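Local coordinates for protein beta chain (Acipenser stellatus, PDB 6IYI) that probably carries oxygen as the haem-binding beta subunit of the tetrameric haemoglobin of a sturgeon, at residues B[9-14]-B[127-132]. Residues are numbered along the deposited sequence; the frame is centred on the assembly and turned at random.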
ATOM      1  N   PHE B   9     -15.651 -16.859 -19.205  1.00 22.81           N
ATOM      2  CA  PHE B   9     -15.083 -17.584 -20.308  1.00 24.38           C
ATOM      3  C   PHE B   9     -13.593 -17.245 -20.501  1.00 22.02           C
ATOM      4  O   PHE B   9     -12.800 -18.109 -20.855  1.00 23.24           O
ATOM      5  CB  PHE B   9     -15.843 -17.201 -21.591  1.00 27.60           C
ATOM      6  CG  PHE B   9     -15.291 -17.826 -22.837  1.00 30.28           C
ATOM      7  CD1 PHE B   9     -15.573 -19.162 -23.137  1.00 31.21           C
ATOM      8  CD2 PHE B   9     -14.475 -17.101 -23.683  1.00 29.00           C
ATOM      9  CE1 PHE B   9     -15.057 -19.734 -24.280  1.00 32.93           C
ATOM     10  CE2 PHE B   9     -13.965 -17.664 -24.813  1.00 32.24           C
ATOM     11  CZ  PHE B   9     -14.261 -18.983 -25.131  1.00 33.94           C
ATOM     12  N   ALA B  10     -13.219 -15.984 -20.319  1.00 20.02           N
ATOM     13  CA  ALA B  10     -11.811 -15.576 -20.447  1.00 18.33           C
ATOM     14  C   ALA B  10     -10.979 -16.324 -19.450  1.00 17.14           C
ATOM     15  O   ALA B  10      -9.883 -16.773 -19.762  1.00 16.72           O
ATOM     16  CB  ALA B  10     -11.607 -14.085 -20.226  1.00 18.52           C
ATOM     17  N   ILE B  11     -11.501 -16.439 -18.251  1.00 16.19           N
ATOM     18  CA  ILE B  11     -10.784 -17.125 -17.208  1.00 18.45           C
ATOM     19  C   ILE B  11     -10.677 -18.642 -17.431  1.00 19.68           C
ATOM     20  O   ILE B  11      -9.575 -19.221 -17.291  1.00 18.19           O
ATOM     21  CB  ILE B  11     -11.406 -16.841 -15.823  1.00 17.72           C
ATOM     22  CG1 ILE B  11     -11.196 -15.372 -15.472  1.00 17.22           C
ATOM     23  CG2 ILE B  11     -10.792 -17.746 -14.757  1.00 17.07           C
ATOM     24  CD1 ILE B  11     -12.118 -14.909 -14.390  1.00 17.83           C
ATOM     25  N   THR B  12     -11.808 -19.298 -17.727  1.00 19.16           N
ATOM     26  CA  THR B  12     -11.793 -20.752 -17.752  1.00 19.27           C
ATOM     27  C   THR B  12     -11.041 -21.287 -18.961  1.00 17.78           C
ATOM     28  O   THR B  12     -10.350 -22.287 -18.870  1.00 20.34           O
ATOM     29  CB  THR B  12     -13.200 -21.367 -17.653  1.00 22.48           C
ATOM     30  OG1 THR B  12     -14.026 -20.862 -18.676  1.00 23.81           O
ATOM     31  CG2 THR B  12     -13.837 -21.102 -16.334  1.00 23.74           C
ATOM     32  N   THR B  13     -11.141 -20.593 -20.064  1.00 16.93           N
ATOM     33  CA  THR B  13     -10.432 -20.923 -21.298  1.00 17.13           C
ATOM     34  C   THR B  13      -8.923 -20.761 -21.188  1.00 16.08           C
ATOM     35  O   THR B  13      -8.174 -21.644 -21.612  1.00 14.74           O
ATOM     36  CB  THR B  13     -10.943 -20.022 -22.422  1.00 18.59           C
ATOM     37  OG1 THR B  13     -12.367 -20.136 -22.442  1.00 19.84           O
ATOM     38  CG2 THR B  13     -10.370 -20.399 -23.765  1.00 19.71           C
ATOM     39  N   LEU B  14      -8.482 -19.663 -20.578  1.00 15.00           N
ATOM     40  CA  LEU B  14      -7.043 -19.484 -20.331  1.00 14.37           C
ATOM     41  C   LEU B  14      -6.571 -20.570 -19.415  1.00 11.68           C
ATOM     42  O   LEU B  14      -5.535 -21.155 -19.635  1.00 10.83           O
ATOM     43  CB  LEU B  14      -6.714 -18.086 -19.775  1.00 15.20           C
ATOM     44  CG  LEU B  14      -5.236 -17.735 -19.863  1.00 17.86           C
ATOM     45  CD1 LEU B  14      -4.907 -17.391 -21.306  1.00 19.58           C
ATOM     46  CD2 LEU B  14      -4.853 -16.568 -18.965  1.00 19.05           C
ATOM     47  N   HIS B 127      -6.480 -10.103 -19.733  1.00  9.69           N
ATOM     48  CA  HIS B 127      -5.656  -9.533 -18.574  1.00 10.63           C
ATOM     49  C   HIS B 127      -6.589  -8.887 -17.555  1.00  9.87           C
ATOM     50  O   HIS B 127      -6.525  -9.208 -16.413  1.00 10.44           O
ATOM     51  CB  HIS B 127      -4.500  -8.643 -19.147  1.00 10.46           C
ATOM     52  CG  HIS B 127      -3.702  -7.850 -18.155  1.00 10.53           C
ATOM     53  ND1 HIS B 127      -2.920  -6.786 -18.549  1.00 10.28           N
ATOM     54  CD2 HIS B 127      -3.489  -8.004 -16.841  1.00 10.70           C
ATOM     55  CE1 HIS B 127      -2.303  -6.278 -17.501  1.00 11.53           C
ATOM     56  NE2 HIS B 127      -2.621  -7.006 -16.446  1.00 11.72           N
ATOM     57  N   ALA B 128      -7.556  -8.110 -17.992  1.00 10.31           N
ATOM     58  CA  ALA B 128      -8.492  -7.438 -17.086  1.00 10.57           C
ATOM     59  C   ALA B 128      -9.310  -8.428 -16.299  1.00 10.80           C
ATOM     60  O   ALA B 128      -9.516  -8.286 -15.061  1.00  9.49           O
ATOM     61  CB  ALA B 128      -9.410  -6.448 -17.832  1.00 10.96           C
ATOM     62  N   ALA B 129      -9.777  -9.460 -16.989  1.00 10.24           N
ATOM     63  CA  ALA B 129     -10.530 -10.486 -16.263  1.00  9.83           C
ATOM     64  C   ALA B 129      -9.657 -11.228 -15.237  1.00  9.56           C
ATOM     65  O   ALA B 129     -10.140 -11.543 -14.153  1.00  9.07           O
ATOM     66  CB  ALA B 129     -11.103 -11.509 -17.244  1.00  9.88           C
ATOM     67  N   TRP B 130      -8.425 -11.580 -15.627  1.00  9.09           N
ATOM     68  CA  TRP B 130      -7.527 -12.222 -14.720  1.00  9.97           C
ATOM     69  C   TRP B 130      -7.117 -11.301 -13.510  1.00  9.68           C
ATOM     70  O   TRP B 130      -6.998 -11.779 -12.398  1.00  8.06           O
ATOM     71  CB  TRP B 130      -6.328 -12.809 -15.469  1.00 10.74           C
ATOM     72  CG  TRP B 130      -6.648 -14.132 -15.887  1.00 11.58           C
ATOM     73  CD1 TRP B 130      -7.144 -14.516 -17.089  1.00 13.45           C
ATOM     74  CD2 TRP B 130      -6.566 -15.316 -15.096  1.00 12.57           C
ATOM     75  NE1 TRP B 130      -7.386 -15.893 -17.091  1.00 13.04           N
ATOM     76  CE2 TRP B 130      -7.008 -16.391 -15.886  1.00 13.10           C
ATOM     77  CE3 TRP B 130      -6.083 -15.588 -13.827  1.00 13.06           C
ATOM     78  CZ2 TRP B 130      -7.038 -17.685 -15.414  1.00 14.40           C
ATOM     79  CZ3 TRP B 130      -6.128 -16.856 -13.376  1.00 13.69           C
ATOM     80  CH2 TRP B 130      -6.577 -17.899 -14.175  1.00 13.40           C
ATOM     81  N   GLN B 131      -6.980 -10.005 -13.754  1.00  9.66           N
ATOM     82  CA  GLN B 131      -6.673  -9.113 -12.657  1.00 11.11           C
ATOM     83  C   GLN B 131      -7.873  -9.128 -11.699  1.00 11.96           C
ATOM     84  O   GLN B 131      -7.680  -9.089 -10.516  1.00 11.01           O
ATOM     85  CB  GLN B 131      -6.443  -7.677 -13.113  1.00 10.45           C
ATOM     86  CG  GLN B 131      -6.178  -6.681 -12.001  1.00 10.59           C
ATOM     87  CD  GLN B 131      -4.995  -7.075 -11.145  1.00 10.84           C
ATOM     88  OE1 GLN B 131      -3.974  -7.601 -11.657  1.00 10.91           O
ATOM     89  NE2 GLN B 131      -5.103  -6.807  -9.829  1.00 10.56           N
ATOM     90  N   LYS B 132      -9.098  -9.163 -12.232  1.00 13.11           N
ATOM     91  CA  LYS B 132     -10.304  -9.209 -11.362  1.00 13.49           C
ATOM     92  C   LYS B 132     -10.289 -10.494 -10.591  1.00 12.98           C
ATOM     93  O   LYS B 132     -10.484 -10.502  -9.400  1.00 12.34           O
ATOM     94  CB  LYS B 132     -11.569  -9.077 -12.213  1.00 14.62           C
ATOM     95  CG  LYS B 132     -12.855  -9.057 -11.408  1.00 15.40           C
ATOM     96  CD  LYS B 132     -14.044  -8.909 -12.340  1.00 15.95           C
ATOM     97  CE  LYS B 132     -15.325  -9.165 -11.545  1.00 16.64           C
ATOM     98  NZ  LYS B 132     -16.497  -8.898 -12.405  1.00 18.18           N
TER
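Trp130 reaches from helix 124-142 across helix 5-15, its indole lying between Ile11 and Leu14. Over one face, offset toward the rim, comes CG2 of Ile11, 3.8 Å from Trp130 CZ2; this branch stands anti to the backbone N, which leaves CG1 (chi1 -67°) beside that N and directed to Ala129, 4.3 Å from its CB. Beta-branched Ile11 thus serves two neighbours at once. Leu14, with CG also anti to its N (chi1 -164°), brings CD2 obliquely against the five-membered ring, 3.2 Å from Trp130 NE1, a tight approach. That nitrogen is buried with no hydrogen-bond partner in the model; Ala10 O lies at the ring edge, near its plane, but 3.8 Å away. A broad flat indole suits the place because one face takes Ile11 while Leu14 packs from the other side of its plane. Next to it, two small methyls pointing toward the opposite helix, Ala10 CB and Ala129 CB, meet at 4.0 Å and let the backbones lie near each other. The axes approach to 9.0 Å. Ile75 of helix 58-76 and Leu114 of helix 101-118 extend the apolar surroundings of the indole. An alanine in place of Trp130 would probably leave Ile11 CG2 and Leu14 CD2 facing a gap, with Leu14 freer to turn. Crossing at -91°, these segments form the nearly perpendicular packing of the first and last helices, A and H, characteristic of the globin fold.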